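Local structure of F-actin-capping protein subunit alpha (Plasmodium berghei, 7A0H) at residues Phe11-Leu16 with Gln42-Asp47; Lys51-Asn56 with Val91-Arg96; Cys71-Ser76 with Asn172-Ile177; Ser194-Asn199 with Ser252-Cys257. The protein probably binds the fast-growing barbed ends of actin filaments, blocking subunit exchange there, and forms an asymmetric homodimer. All coordinates share one frame; numbering follows the deposited sequence.

Contact 1 (Phe11-Leu16 with Gln42-Asp47); sequences FIRHVL and QNFIED
Apolar packing between I12 and the pair F44 and I45 joins helix 3-18 to helix 39-55. The branch methyl CG2 of I12 lies in the plane of the F44 ring, at its edge, 3.8 Å from CE2. The same methyl meets CG1 of I45 at 4.0 Å, the two isoleucines crossing at about a right angle. F44 gains this position because its CG stands anti to the backbone N (chi1 178°), which sends the ring across the gap between the helices.

The R13 chain bends at chi3 and brings its polar end to the same ring, NH2 3.8 Å from CE1 of F44. CE1 and CZ of F44 lie over one face of the guanidinium, toward its rim, the planes 42° apart.

L16 extends the apolar side onto I28 of helix 21-35, and F11 packs on N30 of the second subunit. Inclined at 33°, the two segments run in roughly the same direction, as first and third helices of the up-down-up N-terminal bundle known from capping protein subunits, with helix 21-35 reversed between them in sequence.

Contact 2 (Lys51-Asn56 with Val91-Arg96); sequences KYNEDN and VNHLKR
N53 reaches H93 with a single side-chain nitrogen, and both of the bonds it gives are weak. ND2 of N53 lies 3.3 Å from ND1 of H93, with an N-H...N angle of 149°, and approaches the imidazole at its edge, in the ring plane. ND2 of N53 also gives a weak bond to O of H93, at 3.4 Å. The amide is turned 47° against the imidazole, and ND2 faces both acceptors at weak-bond distances.

R96 comes next. Its chain, extended from CG to NE, carries NH2 to 3.6 Å from OD1 of N53, close but not bonded, while the same NH2 stands at the edge of the Y52 ring, 4.2 Å from CE2. The turn that presents H93 and R96 is closed by an Asx motif, in which OD1 of N92 accepts from the backbone N of K95 at 3.1 Å.

Farther out, I70 of strand 66-70 packs against both N53 and H93, and the H93 ring meets that of Y80. The C-terminal part of helix 39-55 thus packs against the turn after strand 87-92. If ND1 accepts, as the weak bond suggests, a neutral imidazole would probably carry its proton on NE2. OE2 of E54 is 5.0 Å from NE2 of H93 and already salt-bridged to K75, making any effect on the histidine's charge probably modest. OD1 of N53 is buried without a partner, so the junction combines weak bonds with an incompletely satisfied amide.

Contact 3 (Cys71-Ser76 with Asn172-Ile177); sequences CKESKS and NLFLLI
OE1 of E73 is hydrogen-bonded to the hydroxyl of Y57 and also sits 3.3 Å from CZ of F174, so a carboxylate fixed by a tyrosine is laid on an aromatic face. The contact joins the turn before strand 75-76, in the small four-stranded sheet, to strand 170-183 of the large antiparallel sheet that forms the centre of the capping protein fold.

E73 bends sharply at chi2 (91°), folding the acid back over the ring. Its CG stands above the ring centre in a CH-pi contact, 3.5 Å from the centroid, and the carboxylate continues across the same face with its plane only 12° from that of the ring. Backbone bonds of F174 to Y163 and of L175 to W196 hold the strand on its two sides.

Y57 also touches C71, F174 and L176. Within the turn, the backbone N of C71 bonds OG of S74 at 3.2 Å. Beside the stacked pair, SG of C71 meets the methyl CD2 of L176 at 4.4 Å.

Contact 4 (Ser194-Asn199 with Ser252-Cys257); sequences SSWNVN and SVIREC
S194 opens the strand segment by bracing W196, whose indole then packs on I254 and C257 of helix 243-266. OG of S194 accepts the indole NE1-H at 2.7 Å, nearly straight at 173° and in the ring plane, and is itself hydrogen-bonded to E258 farther along the helix. S195 turns the other way, onto F174 and L176.

W196 carries the contact. Its CG lies anti to the carbonyl carbon (chi1 -61°), presenting one broad indole face to the helix. CG1 of I254 sits over that face, 3.5 Å from the centroid of the five-membered ring and 10° off its normal, a CH-pi contact with the closest carbon at CD2. CD1 of I254 follows across the pyrrole side, 3.7 Å from CG of W196. At the far end of the indole, CB of C257 comes obliquely to 3.4 Å from CH2 of W196, and SG of C257 makes an oblique sulfur-aromatic contact, 5.0 Å from the six-membered ring centroid.

Farther along, V198 packs on I207 of the adjacent strand 206-220. The one polar atom of the indole is satisfied inside its own strand, and the helix meets the ring face through carbon, with the cysteine sulfur oblique to it; the S194 bond restrains the indole's rotation.

How the contacts relate
The four contacts trace a path from the helical N-terminus to the far side of the large sheet. Contacts 1 and 2 share helix 39-55, their centres about 13 Å apart, and join directly where I45 packs on L94. Contacts 2 and 3 meet through the salt bridge between E54 and K75, with centres about 15 Å apart. Contacts 3 and 4 occupy neighbouring strands, 170-183 and 187-200, linked by probable backbone hydrogen bonds: F174 and W196 project from opposite faces of the sheet, toward the small sheet and helix 243-266 respectively. Contacts 1 and 4, about 34 Å apart between centres, do not touch, yet intervening contacts connect them.

Contact 1 (Phe11-Leu16 with Gln42-Asp47)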
loop_
_atom_site.group_PDB
_atom_site.type_symbol
_atom_site.label_atom_id
_atom_site.label_comp_id
_atom_site.label_asym_id
_atom_site.label_seq_id
_atom_site.Cartn_x
_atom_site.Cartn_y
_atom_site.Cartn_z
ATOM N N PHE A 11 -4.169 2.582 -18.290
ATOM C CA PHE A 11 -4.058 1.392 -17.463
ATOM C C PHE A 11 -2.631 1.163 -16.990
ATOM O O PHE A 11 -2.416 0.849 -15.817
ATOM C CB PHE A 11 -4.542 0.179 -18.259
ATOM C CG PHE A 11 -4.360 -1.112 -17.551
ATOM C CD1 PHE A 11 -5.148 -1.433 -16.476
ATOM C CD2 PHE A 11 -3.414 -2.009 -17.968
ATOM C CE1 PHE A 11 -4.975 -2.618 -15.832
ATOM C CE2 PHE A 11 -3.243 -3.188 -17.322
ATOM C CZ PHE A 11 -4.022 -3.496 -16.258
ATOM N N ILE A 12 -1.651 1.360 -17.879
ATOM C CA ILE A 12 -0.245 1.198 -17.505
ATOM C C ILE A 12 0.134 2.194 -16.428
ATOM O O ILE A 12 0.895 1.890 -15.504
ATOM C CB ILE A 12 0.649 1.343 -18.756
ATOM C CG1 ILE A 12 0.606 0.066 -19.591
ATOM C CG2 ILE A 12 2.076 1.669 -18.314
ATOM C CD1 ILE A 12 1.211 0.178 -20.961
ATOM N N ARG A 13 -0.370 3.415 -16.553
ATOM C CA ARG A 13 -0.159 4.439 -15.536
ATOM C C ARG A 13 -0.818 4.050 -14.226
ATOM O O ARG A 13 -0.202 4.135 -13.166
ATOM C CB ARG A 13 -0.675 5.773 -16.060
ATOM C CG ARG A 13 -0.517 6.939 -15.148
ATOM C CD ARG A 13 -0.543 8.211 -15.931
ATOM N NE ARG A 13 0.763 8.434 -16.536
ATOM C CZ ARG A 13 0.995 9.286 -17.525
ATOM N NH1 ARG A 13 -0.006 9.985 -18.039
ATOM N NH2 ARG A 13 2.227 9.425 -17.999
ATOM N N HIS A 14 -2.060 3.597 -14.274
ATOM C CA HIS A 14 -2.734 3.263 -13.030
ATOM C C HIS A 14 -2.039 2.133 -12.296
ATOM O O HIS A 14 -1.887 2.192 -11.077
ATOM C CB HIS A 14 -4.192 2.910 -13.322
ATOM C CG HIS A 14 -5.016 2.703 -12.092
ATOM N ND1 HIS A 14 -5.741 1.550 -11.877
ATOM C CD2 HIS A 14 -5.198 3.475 -10.994
ATOM C CE1 HIS A 14 -6.357 1.632 -10.710
ATOM N NE2 HIS A 14 -6.042 2.789 -10.153
ATOM N N VAL A 15 -1.555 1.124 -13.010
ATOM C CA VAL A 15 -0.925 0.001 -12.324
ATOM C C VAL A 15 0.432 0.383 -11.765
ATOM O O VAL A 15 0.805 -0.046 -10.675
ATOM C CB VAL A 15 -0.824 -1.237 -13.233
ATOM C CG1 VAL A 15 -2.212 -1.787 -13.502
ATOM C CG2 VAL A 15 -0.099 -0.915 -14.514
ATOM N N LEU A 16 1.202 1.168 -12.501
ATOM C CA LEU A 16 2.516 1.554 -11.967
ATOM C C LEU A 16 2.381 2.616 -10.894
ATOM O O LEU A 16 3.249 2.730 -10.027
ATOM C CB LEU A 16 3.433 2.049 -13.085
ATOM C CG LEU A 16 3.651 1.131 -14.294
ATOM C CD1 LEU A 16 4.690 1.669 -15.236
ATOM C CD2 LEU A 16 4.095 -0.255 -13.873
ATOM N N GLN A 42 6.646 1.065 -25.136
ATOM C CA GLN A 42 7.943 0.848 -24.515
ATOM C C GLN A 42 8.513 2.173 -24.069
ATOM O O GLN A 42 9.004 2.286 -22.960
ATOM C CB GLN A 42 8.863 0.125 -25.486
ATOM C CG GLN A 42 8.400 -1.316 -25.619
ATOM C CD GLN A 42 9.252 -2.287 -24.852
ATOM O OE1 GLN A 42 10.246 -1.900 -24.213
ATOM N NE2 GLN A 42 8.843 -3.556 -24.851
ATOM N N ASN A 43 8.349 3.207 -24.876
ATOM C CA ASN A 43 8.858 4.537 -24.588
ATOM C C ASN A 43 8.009 5.288 -23.576
ATOM O O ASN A 43 8.560 6.006 -22.723
ATOM C CB ASN A 43 8.968 5.307 -25.901
ATOM C CG ASN A 43 10.080 4.771 -26.789
ATOM O OD1 ASN A 43 11.089 4.243 -26.289
ATOM N ND2 ASN A 43 9.881 4.848 -28.105
ATOM N N PHE A 44 6.690 5.152 -23.656
ATOM C CA PHE A 44 5.785 5.622 -22.626
ATOM C C PHE A 44 6.179 5.035 -21.285
ATOM O O PHE A 44 6.309 5.752 -20.294
ATOM C CB PHE A 44 4.357 5.215 -22.976
ATOM C CG PHE A 44 3.324 5.592 -21.964
ATOM C CD1 PHE A 44 2.805 6.870 -21.918
ATOM C CD2 PHE A 44 2.825 4.639 -21.093
ATOM C CE1 PHE A 44 1.825 7.192 -21.007
ATOM C CE2 PHE A 44 1.867 4.966 -20.182
ATOM C CZ PHE A 44 1.361 6.244 -20.147
ATOM N N ILE A 45 6.478 3.743 -21.259
ATOM C CA ILE A 45 6.849 3.126 -20.007
ATOM C C ILE A 45 8.185 3.694 -19.564
ATOM O O ILE A 45 8.372 4.008 -18.385
ATOM C CB ILE A 45 6.889 1.604 -20.146
ATOM C CG1 ILE A 45 5.491 1.010 -20.325
ATOM C CG2 ILE A 45 7.473 0.936 -18.881
ATOM C CD1 ILE A 45 5.529 -0.521 -20.675
ATOM N N GLU A 46 9.142 3.828 -20.491
ATOM C CA GLU A 46 10.433 4.383 -20.114
ATOM C C GLU A 46 10.284 5.798 -19.534
ATOM O O GLU A 46 10.928 6.119 -18.549
ATOM C CB GLU A 46 11.405 4.386 -21.291
ATOM C CG GLU A 46 12.882 4.768 -20.815
ATOM C CD GLU A 46 13.138 6.267 -20.700
ATOM O OE1 GLU A 46 12.362 7.052 -21.299
ATOM O OE2 GLU A 46 14.153 6.673 -20.059
ATOM N N ASP A 47 9.426 6.642 -20.113
ATOM C CA ASP A 47 9.217 7.977 -19.568
ATOM C C ASP A 47 8.649 7.918 -18.163
ATOM O O ASP A 47 9.174 8.544 -17.235
ATOM C CB ASP A 47 8.340 8.808 -20.498
ATOM C CG ASP A 47 9.163 9.357 -21.647
ATOM O OD1 ASP A 47 10.306 9.816 -21.347
ATOM O OD2 ASP A 47 8.753 9.280 -22.826
#

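Contact 2 (Lys51-Asn56 with Val91-Arg96)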
loop_
_atom_site.group_PDB
_atom_site.type_symbol
_atom_site.label_atom_id
_atom_site.label_comp_id
_atom_site.label_asym_id
_atom_site.label_seq_id
_atom_site.Cartn_x
_atom_site.Cartn_y
_atom_site.Cartn_z
ATOM N N LYS A 51 10.657 9.328 -14.613
ATOM C CA LYS A 51 10.127 10.328 -13.706
ATOM C C LYS A 51 9.961 9.739 -12.319
ATOM O O LYS A 51 10.269 10.384 -11.309
ATOM C CB LYS A 51 8.802 10.845 -14.237
ATOM C CG LYS A 51 8.124 11.887 -13.352
ATOM C CD LYS A 51 8.853 13.219 -13.371
ATOM C CE LYS A 51 7.993 14.353 -12.802
ATOM N NZ LYS A 51 7.994 14.352 -11.313
ATOM N N TYR A 52 9.370 8.560 -12.255
ATOM C CA TYR A 52 9.358 7.803 -11.017
ATOM C C TYR A 52 10.734 7.766 -10.356
ATOM O O TYR A 52 10.868 8.011 -9.149
ATOM C CB TYR A 52 8.857 6.396 -11.355
ATOM C CG TYR A 52 8.790 5.524 -10.193
ATOM C CD1 TYR A 52 7.688 5.537 -9.371
ATOM C CD2 TYR A 52 9.865 4.713 -9.865
ATOM C CE1 TYR A 52 7.634 4.741 -8.253
ATOM C CE2 TYR A 52 9.832 3.919 -8.745
ATOM C CZ TYR A 52 8.709 3.930 -7.945
ATOM O OH TYR A 52 8.656 3.106 -6.844
ATOM N N ASN A 53 11.776 7.434 -11.129
ATOM C CA ASN A 53 13.127 7.361 -10.581
ATOM C C ASN A 53 13.560 8.723 -10.060
ATOM O O ASN A 53 14.216 8.842 -9.031
ATOM C CB ASN A 53 14.131 6.905 -11.660
ATOM C CG ASN A 53 14.182 5.405 -11.828
ATOM O OD1 ASN A 53 13.469 4.688 -11.135
ATOM N ND2 ASN A 53 15.003 4.914 -12.780
ATOM N N GLU A 54 13.225 9.759 -10.781
ATOM C CA GLU A 54 13.633 11.074 -10.340
ATOM C C GLU A 54 12.909 11.433 -9.069
ATOM O O GLU A 54 13.531 11.966 -8.135
ATOM C CB GLU A 54 13.388 12.070 -11.463
ATOM C CG GLU A 54 14.332 11.758 -12.633
ATOM C CD GLU A 54 13.990 12.539 -13.887
ATOM O OE1 GLU A 54 12.972 13.265 -13.871
ATOM O OE2 GLU A 54 14.771 12.469 -14.864
ATOM N N ASP A 55 11.611 11.094 -8.991
ATOM C CA ASP A 55 10.814 11.392 -7.817
ATOM C C ASP A 55 11.317 10.684 -6.567
ATOM O O ASP A 55 10.860 10.992 -5.463
ATOM C CB ASP A 55 9.357 11.049 -8.065
ATOM C CG ASP A 55 8.731 12.022 -9.011
ATOM O OD1 ASP A 55 9.463 12.960 -9.410
ATOM O OD2 ASP A 55 7.543 11.895 -9.331
ATOM N N ASN A 56 12.139 9.653 -6.706
ATOM C CA ASN A 56 12.491 8.864 -5.540
ATOM C C ASN A 56 13.981 8.860 -5.305
ATOM O O ASN A 56 14.466 8.022 -4.534
ATOM C CB ASN A 56 11.970 7.443 -5.673
ATOM C CG ASN A 56 10.460 7.375 -5.483
ATOM O OD1 ASN A 56 9.961 7.605 -4.358
ATOM N ND2 ASN A 56 9.723 7.143 -6.583
ATOM N N VAL A 91 21.730 7.334 -18.452
ATOM C CA VAL A 91 21.264 6.199 -17.666
ATOM C C VAL A 91 20.201 5.393 -18.387
ATOM O O VAL A 91 19.400 5.924 -19.156
ATOM C CB VAL A 91 20.733 6.747 -16.309
ATOM C CG1 VAL A 91 19.767 5.886 -15.765
ATOM C CG2 VAL A 91 21.931 6.935 -15.302
ATOM N N ASN A 92 20.133 4.092 -18.085
ATOM C CA ASN A 92 18.948 3.314 -18.460
ATOM C C ASN A 92 18.073 3.150 -17.222
ATOM O O ASN A 92 18.459 2.479 -16.246
ATOM C CB ASN A 92 19.277 1.957 -19.072
ATOM C CG ASN A 92 18.017 1.213 -19.573
ATOM O OD1 ASN A 92 16.907 1.464 -19.074
ATOM N ND2 ASN A 92 18.181 0.350 -20.644
ATOM N N HIS A 93 16.881 3.721 -17.304
ATOM C CA HIS A 93 15.995 3.769 -16.152
ATOM C C HIS A 93 15.337 2.422 -15.872
ATOM O O HIS A 93 15.122 2.085 -14.705
ATOM C CB HIS A 93 14.955 4.836 -16.386
ATOM C CG HIS A 93 15.519 6.208 -16.427
ATOM N ND1 HIS A 93 15.842 6.911 -15.279
ATOM C CD2 HIS A 93 15.809 7.012 -17.468
ATOM C CE1 HIS A 93 16.302 8.102 -15.626
ATOM N NE2 HIS A 93 16.270 8.195 -16.948
ATOM N N LEU A 94 14.991 1.656 -16.900
ATOM C CA LEU A 94 14.434 0.336 -16.632
ATOM C C LEU A 94 15.507 -0.570 -16.063
ATOM O O LEU A 94 15.271 -1.319 -15.107
ATOM C CB LEU A 94 13.836 -0.271 -17.898
ATOM C CG LEU A 94 12.873 0.618 -18.682
ATOM C CD1 LEU A 94 13.002 0.411 -20.212
ATOM C CD2 LEU A 94 11.456 0.322 -18.184
ATOM N N LYS A 95 16.694 -0.527 -16.650
ATOM C CA LYS A 95 17.765 -1.370 -16.148
ATOM C C LYS A 95 18.419 -0.796 -14.889
ATOM O O LYS A 95 19.050 -1.548 -14.136
ATOM C CB LYS A 95 18.811 -1.540 -17.257
ATOM C CG LYS A 95 18.362 -2.232 -18.551
ATOM C CD LYS A 95 18.191 -3.757 -18.327
ATOM C CE LYS A 95 17.931 -4.546 -19.639
ATOM N NZ LYS A 95 17.255 -5.929 -19.466
ATOM N N ARG A 96 18.300 0.512 -14.654
ATOM C CA ARG A 96 19.000 1.166 -13.539
ATOM C C ARG A 96 20.503 0.924 -13.645
ATOM O O ARG A 96 21.152 0.372 -12.747
ATOM C CB ARG A 96 18.478 0.702 -12.177
ATOM C CG ARG A 96 17.077 1.224 -11.843
ATOM C CD ARG A 96 16.767 1.116 -10.358
ATOM N NE ARG A 96 15.420 1.616 -10.054
ATOM C CZ ARG A 96 14.826 1.505 -8.858
ATOM N NH1 ARG A 96 15.452 0.899 -7.843
ATOM N NH2 ARG A 96 13.615 2.016 -8.664
#

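Contact 3 (Cys71-Ser76 with Asn172-Ile177)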
loop_
_atom_site.group_PDB
_atom_site.type_symbol
_atom_site.label_atom_id
_atom_site.label_comp_id
_atom_site.label_asym_id
_atom_site.label_seq_id
_atom_site.Cartn_x
_atom_site.Cartn_y
_atom_site.Cartn_z
ATOM N N CYS A 71 17.407 12.443 -9.959
ATOM C CA CYS A 71 16.363 13.309 -9.403
ATOM C C CYS A 71 16.375 14.576 -10.239
ATOM O O CYS A 71 17.330 14.801 -10.987
ATOM C CB CYS A 71 16.652 13.658 -7.929
ATOM S SG CYS A 71 18.352 14.401 -7.724
ATOM N N LYS A 72 15.401 15.472 -9.984
ATOM C CA LYS A 72 15.373 16.731 -10.731
ATOM C C LYS A 72 16.715 17.417 -10.694
ATOM O O LYS A 72 17.234 17.872 -11.716
ATOM C CB LYS A 72 14.389 17.723 -10.131
ATOM C CG LYS A 72 12.991 17.335 -10.059
ATOM C CD LYS A 72 12.250 18.367 -9.242
ATOM C CE LYS A 72 10.776 17.991 -9.173
ATOM N NZ LYS A 72 10.023 18.991 -8.386
ATOM N N GLU A 73 17.248 17.572 -9.476
ATOM C CA GLU A 73 18.406 18.424 -9.213
ATOM C C GLU A 73 19.651 17.910 -9.929
ATOM O O GLU A 73 20.562 18.697 -10.249
ATOM C CB GLU A 73 18.576 18.505 -7.678
ATOM C CG GLU A 73 17.480 19.369 -7.022
ATOM C CD GLU A 73 16.185 18.615 -6.565
ATOM O OE1 GLU A 73 16.094 17.358 -6.572
ATOM O OE2 GLU A 73 15.212 19.326 -6.204
ATOM N N SER A 74 19.746 16.603 -10.178
ATOM C CA SER A 74 20.906 16.158 -10.920
ATOM C C SER A 74 20.694 16.229 -12.428
ATOM O O SER A 74 21.683 16.141 -13.149
ATOM C CB SER A 74 21.299 14.720 -10.545
ATOM O OG SER A 74 20.247 13.770 -10.760
ATOM N N LYS A 75 19.455 16.484 -12.898
ATOM C CA LYS A 75 19.160 16.363 -14.312
ATOM C C LYS A 75 19.999 17.346 -15.086
ATOM O O LYS A 75 20.059 18.531 -14.760
ATOM C CB LYS A 75 17.684 16.646 -14.671
ATOM C CG LYS A 75 16.628 15.689 -14.151
ATOM C CD LYS A 75 15.260 15.978 -14.783
ATOM C CE LYS A 75 15.242 15.851 -16.347
ATOM N NZ LYS A 75 15.884 14.627 -16.925
ATOM N N SER A 76 20.609 16.868 -16.138
ATOM C CA SER A 76 21.321 17.758 -17.030
ATOM C C SER A 76 21.039 17.292 -18.452
ATOM O O SER A 76 21.546 16.250 -18.898
ATOM C CB SER A 76 22.804 17.747 -16.688
ATOM O OG SER A 76 23.430 18.818 -17.382
ATOM N N ASN A 172 22.524 28.532 -5.442
ATOM C CA ASN A 172 21.623 27.520 -4.925
ATOM C C ASN A 172 22.425 26.272 -4.632
ATOM O O ASN A 172 23.322 25.890 -5.392
ATOM C CB ASN A 172 20.477 27.217 -5.900
ATOM C CG ASN A 172 19.476 26.272 -5.297
ATOM O OD1 ASN A 172 18.493 26.689 -4.654
ATOM N ND2 ASN A 172 19.764 24.973 -5.401
ATOM N N LEU A 173 22.190 25.714 -3.495
ATOM C CA LEU A 173 22.839 24.466 -3.173
ATOM C C LEU A 173 21.786 23.469 -2.709
ATOM O O LEU A 173 20.920 23.787 -1.876
ATOM C CB LEU A 173 23.893 24.681 -2.119
ATOM C CG LEU A 173 25.173 25.465 -2.395
ATOM C CD1 LEU A 173 25.687 25.828 -0.944
ATOM C CD2 LEU A 173 26.195 24.699 -3.127
ATOM N N PHE A 174 21.932 22.258 -3.195
ATOM C CA PHE A 174 21.027 21.185 -2.902
ATOM C C PHE A 174 21.876 20.086 -2.342
ATOM O O PHE A 174 22.826 19.647 -3.010
ATOM C CB PHE A 174 20.306 20.744 -4.136
ATOM C CG PHE A 174 19.239 19.671 -3.881
ATOM C CD1 PHE A 174 18.059 20.018 -3.263
ATOM C CD2 PHE A 174 19.437 18.341 -4.262
ATOM C CE1 PHE A 174 17.049 19.075 -3.040
ATOM C CE2 PHE A 174 18.419 17.356 -4.060
ATOM C CZ PHE A 174 17.233 17.724 -3.470
ATOM N N LEU A 175 21.580 19.720 -1.086
ATOM C CA LEU A 175 22.373 18.758 -0.315
ATOM C C LEU A 175 21.475 17.576 -0.104
ATOM O O LEU A 175 20.304 17.760 0.287
ATOM C CB LEU A 175 22.820 19.293 1.076
ATOM C CG LEU A 175 23.741 20.522 1.193
ATOM C CD1 LEU A 175 22.881 21.759 1.117
ATOM C CD2 LEU A 175 24.648 20.534 2.463
ATOM N N LEU A 176 22.043 16.387 -0.259
ATOM C CA LEU A 176 21.228 15.173 -0.324
ATOM C C LEU A 176 21.953 13.959 0.234
ATOM O O LEU A 176 23.133 13.664 -0.111
ATOM C CB LEU A 176 20.859 14.873 -1.785
ATOM C CG LEU A 176 20.030 13.605 -2.150
ATOM C CD1 LEU A 176 18.631 13.706 -1.570
ATOM C CD2 LEU A 176 19.957 13.501 -3.735
ATOM N N ILE A 177 21.231 13.265 1.119
ATOM C CA ILE A 177 21.710 12.001 1.692
ATOM C C ILE A 177 20.712 10.873 1.342
ATOM O O ILE A 177 19.504 11.029 1.567
ATOM C CB ILE A 177 21.869 12.054 3.214
ATOM C CG1 ILE A 177 22.775 13.207 3.644
ATOM C CG2 ILE A 177 22.468 10.705 3.720
ATOM C CD1 ILE A 177 22.826 13.426 5.320
#

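Contact 4 (Ser194-Asn199 with Ser252-Cys257)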
loop_
_atom_site.group_PDB
_atom_site.type_symbol
_atom_site.label_atom_id
_atom_site.label_comp_id
_atom_site.label_asym_id
_atom_site.label_seq_id
_atom_site.Cartn_x
_atom_site.Cartn_y
_atom_site.Cartn_z
ATOM N N SER A 194 17.138 12.305 2.559
ATOM C CA SER A 194 17.181 13.561 3.338
ATOM C C SER A 194 17.706 14.675 2.442
ATOM O O SER A 194 18.873 14.642 1.997
ATOM C CB SER A 194 18.060 13.411 4.596
ATOM O OG SER A 194 18.152 14.657 5.299
ATOM N N SER A 195 16.872 15.640 2.149
ATOM C CA SER A 195 17.231 16.568 1.104
ATOM C C SER A 195 17.073 18.001 1.557
ATOM O O SER A 195 16.102 18.336 2.262
ATOM C CB SER A 195 16.361 16.270 -0.244
ATOM O OG SER A 195 14.984 16.402 0.046
ATOM N N TRP A 196 17.987 18.862 1.104
ATOM C CA TRP A 196 18.179 20.204 1.689
ATOM C C TRP A 196 18.519 21.167 0.572
ATOM O O TRP A 196 19.369 20.861 -0.299
ATOM C CB TRP A 196 19.312 20.154 2.762
ATOM C CG TRP A 196 18.879 19.215 3.835
ATOM C CD1 TRP A 196 19.104 17.865 3.870
ATOM C CD2 TRP A 196 18.066 19.521 4.984
ATOM N NE1 TRP A 196 18.411 17.284 4.921
ATOM C CE2 TRP A 196 17.801 18.285 5.633
ATOM C CE3 TRP A 196 17.570 20.720 5.535
ATOM C CZ2 TRP A 196 17.125 18.220 6.884
ATOM C CZ3 TRP A 196 16.820 20.651 6.715
ATOM C CH2 TRP A 196 16.618 19.393 7.386
ATOM N N ASN A 197 17.798 22.277 0.559
ATOM C CA ASN A 197 18.075 23.354 -0.380
ATOM C C ASN A 197 18.330 24.700 0.325
ATOM O O ASN A 197 17.651 25.071 1.303
ATOM C CB ASN A 197 16.895 23.497 -1.311
ATOM C CG ASN A 197 17.238 24.221 -2.555
ATOM O OD1 ASN A 197 17.980 23.727 -3.398
ATOM N ND2 ASN A 197 16.712 25.422 -2.682
ATOM N N VAL A 198 19.293 25.438 -0.182
ATOM C CA VAL A 198 19.447 26.827 0.237
ATOM C C VAL A 198 19.650 27.687 -0.997
ATOM O O VAL A 198 20.481 27.375 -1.864
ATOM C CB VAL A 198 20.596 27.075 1.246
ATOM C CG1 VAL A 198 21.843 26.551 0.738
ATOM C CG2 VAL A 198 20.771 28.559 1.469
ATOM N N ASN A 199 18.900 28.764 -1.073
ATOM C CA ASN A 199 19.028 29.698 -2.179
ATOM C C ASN A 199 19.475 31.030 -1.566
ATOM O O ASN A 199 18.747 31.604 -0.759
ATOM C CB ASN A 199 17.685 29.810 -2.933
ATOM C CG ASN A 199 17.815 30.570 -4.238
ATOM O OD1 ASN A 199 18.579 30.169 -5.135
ATOM N ND2 ASN A 199 17.162 31.729 -4.311
ATOM N N SER A 252 24.956 21.734 10.714
ATOM C CA SER A 252 24.492 21.567 12.117
ATOM C C SER A 252 22.974 21.470 12.186
ATOM O O SER A 252 22.425 20.698 12.978
ATOM C CB SER A 252 25.004 22.700 13.053
ATOM O OG SER A 252 24.297 22.661 14.303
ATOM N N VAL A 253 22.276 22.224 11.349
ATOM C CA VAL A 253 20.812 22.158 11.258
ATOM C C VAL A 253 20.322 20.804 10.719
ATOM O O VAL A 253 19.291 20.272 11.148
ATOM C CB VAL A 253 20.332 23.269 10.321
ATOM C CG1 VAL A 253 18.832 23.114 10.129
ATOM C CG2 VAL A 253 20.640 24.648 10.856
ATOM N N ILE A 254 20.975 20.281 9.698
ATOM C CA ILE A 254 20.664 18.942 9.217
ATOM C C ILE A 254 20.861 17.927 10.332
ATOM O O ILE A 254 20.016 17.031 10.530
ATOM C CB ILE A 254 21.524 18.608 7.973
ATOM C CG1 ILE A 254 21.010 19.386 6.753
ATOM C CG2 ILE A 254 21.486 17.145 7.662
ATOM C CD1 ILE A 254 22.059 19.470 5.675
ATOM N N ARG A 255 21.976 18.051 11.090
ATOM C CA ARG A 255 22.215 17.129 12.211
ATOM C C ARG A 255 21.029 17.133 13.186
ATOM O O ARG A 255 20.525 16.084 13.606
ATOM C CB ARG A 255 23.533 17.492 12.928
ATOM C CG ARG A 255 23.787 16.722 14.250
ATOM C CD ARG A 255 25.203 16.976 14.840
ATOM N NE ARG A 255 25.449 18.418 15.018
ATOM C CZ ARG A 255 26.646 18.960 15.077
ATOM N NH1 ARG A 255 27.741 18.164 15.017
ATOM N NH2 ARG A 255 26.733 20.274 15.197
ATOM N N GLU A 256 20.507 18.314 13.472
ATOM C CA GLU A 256 19.421 18.438 14.437
ATOM C C GLU A 256 18.097 17.974 13.860
ATOM O O GLU A 256 17.270 17.365 14.564
ATOM C CB GLU A 256 19.314 19.915 14.831
ATOM C CG GLU A 256 18.447 20.196 16.015
ATOM C CD GLU A 256 17.900 21.634 16.038
ATOM O OE1 GLU A 256 18.130 22.396 15.056
ATOM O OE2 GLU A 256 17.181 21.964 17.024
ATOM N N CYS A 257 17.801 18.375 12.633
ATOM C CA CYS A 257 16.541 17.899 12.017
ATOM C C CYS A 257 16.504 16.371 11.889
ATOM O O CYS A 257 15.463 15.742 12.152
ATOM C CB CYS A 257 16.381 18.619 10.696
ATOM S SG CYS A 257 16.071 20.419 10.935
#